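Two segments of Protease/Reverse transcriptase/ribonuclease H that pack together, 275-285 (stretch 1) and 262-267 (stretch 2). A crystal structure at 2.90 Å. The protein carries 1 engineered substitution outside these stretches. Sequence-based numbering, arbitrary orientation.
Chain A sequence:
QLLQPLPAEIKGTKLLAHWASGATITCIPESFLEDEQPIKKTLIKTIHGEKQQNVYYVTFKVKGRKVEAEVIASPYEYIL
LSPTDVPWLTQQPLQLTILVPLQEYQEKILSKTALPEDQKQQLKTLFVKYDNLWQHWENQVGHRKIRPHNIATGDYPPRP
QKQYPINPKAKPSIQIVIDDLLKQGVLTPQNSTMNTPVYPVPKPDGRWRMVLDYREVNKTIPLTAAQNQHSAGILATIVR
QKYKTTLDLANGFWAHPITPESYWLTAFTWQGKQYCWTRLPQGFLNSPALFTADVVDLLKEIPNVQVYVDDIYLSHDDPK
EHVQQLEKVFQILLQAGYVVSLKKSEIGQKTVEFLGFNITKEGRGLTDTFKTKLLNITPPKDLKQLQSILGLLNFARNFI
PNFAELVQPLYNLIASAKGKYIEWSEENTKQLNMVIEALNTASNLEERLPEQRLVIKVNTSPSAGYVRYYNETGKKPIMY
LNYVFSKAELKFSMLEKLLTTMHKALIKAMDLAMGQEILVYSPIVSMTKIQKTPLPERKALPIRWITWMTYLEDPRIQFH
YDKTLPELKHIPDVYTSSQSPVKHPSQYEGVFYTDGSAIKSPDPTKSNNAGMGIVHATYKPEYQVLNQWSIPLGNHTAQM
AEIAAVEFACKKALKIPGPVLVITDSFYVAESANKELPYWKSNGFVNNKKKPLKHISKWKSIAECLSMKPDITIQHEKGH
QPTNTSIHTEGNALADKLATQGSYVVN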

# COMPACT_ATOMS: atom_id res chain seq x y z
N TYR A 275 11.19 16.94 -24.88
CA TYR A 275 10.77 15.60 -25.25
C TYR A 275 9.24 15.53 -25.28
O TYR A 275 8.55 16.43 -24.80
CB TYR A 275 11.33 14.54 -24.30
CG TYR A 275 12.82 14.31 -24.45
CD1 TYR A 275 13.72 14.83 -23.52
CD2 TYR A 275 13.33 13.58 -25.51
CE1 TYR A 275 15.08 14.62 -23.65
CE2 TYR A 275 14.69 13.36 -25.65
CZ TYR A 275 15.56 13.89 -24.72
OH TYR A 275 16.91 13.68 -24.85
N CYS A 276 8.72 14.45 -25.85
CA CYS A 276 7.29 14.23 -25.93
C CYS A 276 6.97 12.77 -25.63
O CYS A 276 7.83 11.89 -25.76
CB CYS A 276 6.74 14.62 -27.31
SG CYS A 276 6.83 16.38 -27.67
N TRP A 277 5.73 12.53 -25.23
CA TRP A 277 5.28 11.20 -24.83
C TRP A 277 4.64 10.48 -26.01
O TRP A 277 3.75 11.01 -26.67
CB TRP A 277 4.29 11.28 -23.67
CG TRP A 277 4.92 11.58 -22.36
CD1 TRP A 277 5.16 12.81 -21.83
CD2 TRP A 277 5.38 10.62 -21.39
NE1 TRP A 277 5.75 12.68 -20.59
CE2 TRP A 277 5.89 11.35 -20.30
CE3 TRP A 277 5.41 9.23 -21.35
CZ2 TRP A 277 6.43 10.73 -19.18
CZ3 TRP A 277 5.94 8.61 -20.23
CH2 TRP A 277 6.45 9.36 -19.16
N THR A 278 5.11 9.25 -26.27
CA THR A 278 4.45 8.39 -27.24
C THR A 278 3.22 7.72 -26.64
O THR A 278 2.24 7.48 -27.35
CB THR A 278 5.43 7.32 -27.74
OG1 THR A 278 6.55 7.96 -28.36
CG2 THR A 278 4.76 6.40 -28.74
N ARG A 279 3.25 7.44 -25.34
CA ARG A 279 2.18 6.76 -24.64
C ARG A 279 1.48 7.72 -23.69
O ARG A 279 1.86 8.88 -23.55
CB ARG A 279 2.73 5.55 -23.89
CG ARG A 279 3.84 4.82 -24.63
CD ARG A 279 3.32 4.11 -25.86
NE ARG A 279 4.33 3.23 -26.45
CZ ARG A 279 4.62 2.01 -26.01
NH1 ARG A 279 3.97 1.53 -24.96
NH2 ARG A 279 5.55 1.29 -26.61
N LEU A 280 0.44 7.22 -23.04
CA LEU A 280 -0.27 8.02 -22.05
C LEU A 280 0.65 8.32 -20.88
O LEU A 280 1.35 7.43 -20.39
CB LEU A 280 -1.53 7.31 -21.55
CG LEU A 280 -2.68 7.04 -22.52
CD1 LEU A 280 -3.71 6.16 -21.84
CD2 LEU A 280 -3.31 8.34 -22.99
N PRO A 281 0.69 9.57 -20.40
CA PRO A 281 1.53 9.89 -19.24
C PRO A 281 0.74 9.93 -17.94
O PRO A 281 -0.47 10.15 -17.94
CB PRO A 281 2.09 11.27 -19.60
CG PRO A 281 1.11 11.85 -20.62
CD PRO A 281 0.12 10.78 -21.01
N GLN A 282 1.43 9.71 -16.82
CA GLN A 282 0.80 9.76 -15.51
C GLN A 282 0.62 11.20 -15.07
O GLN A 282 1.46 12.06 -15.36
CB GLN A 282 1.62 8.98 -14.49
CG GLN A 282 3.08 9.39 -14.41
CD GLN A 282 3.92 8.41 -13.62
OE1 GLN A 282 3.43 7.38 -13.17
NE2 GLN A 282 5.20 8.73 -13.45
N GLY A 283 -0.43 11.55 -14.40
CA GLY A 283 -0.80 12.90 -14.04
C GLY A 283 -1.66 13.60 -15.06
O GLY A 283 -2.12 14.72 -14.79
N PHE A 284 -1.89 12.99 -16.23
CA PHE A 284 -2.76 13.54 -17.25
C PHE A 284 -4.23 13.37 -16.84
O PHE A 284 -4.56 12.56 -15.97
CB PHE A 284 -2.50 12.86 -18.60
CG PHE A 284 -3.32 13.40 -19.73
CD1 PHE A 284 -4.39 12.68 -20.24
CD2 PHE A 284 -3.03 14.63 -20.29
CE1 PHE A 284 -5.15 13.17 -21.28
CE2 PHE A 284 -3.79 15.13 -21.34
CZ PHE A 284 -4.85 14.40 -21.83
N LEU A 285 -5.10 14.14 -17.48
CA LEU A 285 -6.50 14.18 -17.07
C LEU A 285 -7.22 12.88 -17.40
O LEU A 285 -7.91 12.31 -16.54
CB LEU A 285 -7.21 15.37 -17.74
CG LEU A 285 -8.62 15.66 -17.24
CD1 LEU A 285 -8.62 15.89 -15.73
CD2 LEU A 285 -9.21 16.86 -17.97
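Stretch 2, residues 262-267: SYWLTA

Stretch 2 is a short, compact segment that lies against the end of the strand at 275-277 and the loop that follows it. Residues 263-265 have helical phi/psi without the regular bonds, and by Ala267 the backbone is extended (-76/150). Ser262 makes no contact with stretch 1, but its O accepts a hydrogen bond from Leu265 N (3.3 Å). Tyr263 comes next, its carbonyl O 3.3 Å from Cys276 CB, while its side chain reaches along the chain beyond the strand: CD1 lies 3.3 Å from Trp277 O, and OH 3.5 Å from Thr278 CG2. Trp264 points its CA-to-CB bond away, and its CA comes no closer than 4.2 Å to Cys276 SG. The side chain of Leu265 bends nearer than its CB direction suggests, bringing CD2 to 4.3 Å from Phe284 CE2. Thr266 is the centre of the contact. Its OG1 accepts a hydrogen bond from Trp277 N (3.1 Å) and donates one to Tyr263 O (3.2 Å), so one hydroxyl ties the turn together and fastens it to the strand; CG2 meanwhile packs 3.7 Å from Pro281 CG. Ala267 ends the segment beside the strand, with CB 3.7 Å from Cys276 SG and CA in a CA-H...O contact with Tyr275 O (3.2 Å).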

# COMPACT_ATOMS: atom_id res chain seq x y z
N SER A 262 -0.97 14.04 -31.27
CA SER A 262 -1.08 14.49 -29.89
C SER A 262 0.26 14.50 -29.15
O SER A 262 0.27 14.77 -27.95
CB SER A 262 -2.06 13.61 -29.12
OG SER A 262 -3.39 13.79 -29.57
N TYR A 263 1.36 14.19 -29.83
CA TYR A 263 2.65 14.13 -29.15
C TYR A 263 3.05 15.49 -28.58
O TYR A 263 3.62 15.56 -27.48
CB TYR A 263 3.73 13.62 -30.10
CG TYR A 263 3.62 12.15 -30.47
CD1 TYR A 263 2.72 11.31 -29.82
CD2 TYR A 263 4.42 11.61 -31.46
CE1 TYR A 263 2.62 9.98 -30.16
CE2 TYR A 263 4.33 10.27 -31.80
CZ TYR A 263 3.43 9.46 -31.15
OH TYR A 263 3.33 8.13 -31.49
N TRP A 264 2.74 16.57 -29.29
CA TRP A 264 3.15 17.90 -28.87
C TRP A 264 2.51 18.33 -27.56
O TRP A 264 3.07 19.17 -26.85
CB TRP A 264 2.83 18.92 -29.96
CG TRP A 264 1.36 19.19 -30.11
CD1 TRP A 264 0.50 18.57 -30.96
CD2 TRP A 264 0.59 20.16 -29.39
NE1 TRP A 264 -0.77 19.08 -30.81
CE2 TRP A 264 -0.74 20.06 -29.85
CE3 TRP A 264 0.89 21.10 -28.41
CZ2 TRP A 264 -1.76 20.87 -29.36
CZ3 TRP A 264 -0.12 21.90 -27.91
CH2 TRP A 264 -1.43 21.78 -28.39
N LEU A 265 1.33 17.79 -27.23
CA LEU A 265 0.61 18.24 -26.04
C LEU A 265 1.34 17.86 -24.76
O LEU A 265 1.35 18.63 -23.79
CB LEU A 265 -0.80 17.66 -26.04
CG LEU A 265 -1.71 18.14 -24.92
CD1 LEU A 265 -1.93 19.64 -25.03
CD2 LEU A 265 -3.04 17.40 -24.94
N THR A 266 1.97 16.68 -24.74
CA THR A 266 2.59 16.14 -23.54
C THR A 266 4.06 16.54 -23.39
O THR A 266 4.81 15.84 -22.71
CB THR A 266 2.47 14.62 -23.54
OG1 THR A 266 3.07 14.10 -24.73
CG2 THR A 266 1.01 14.19 -23.49
N ALA A 267 4.47 17.64 -24.01
CA ALA A 267 5.88 17.97 -24.06
C ALA A 267 6.38 18.52 -22.72
O ALA A 267 5.64 19.14 -21.96
CB ALA A 267 6.16 18.99 -25.17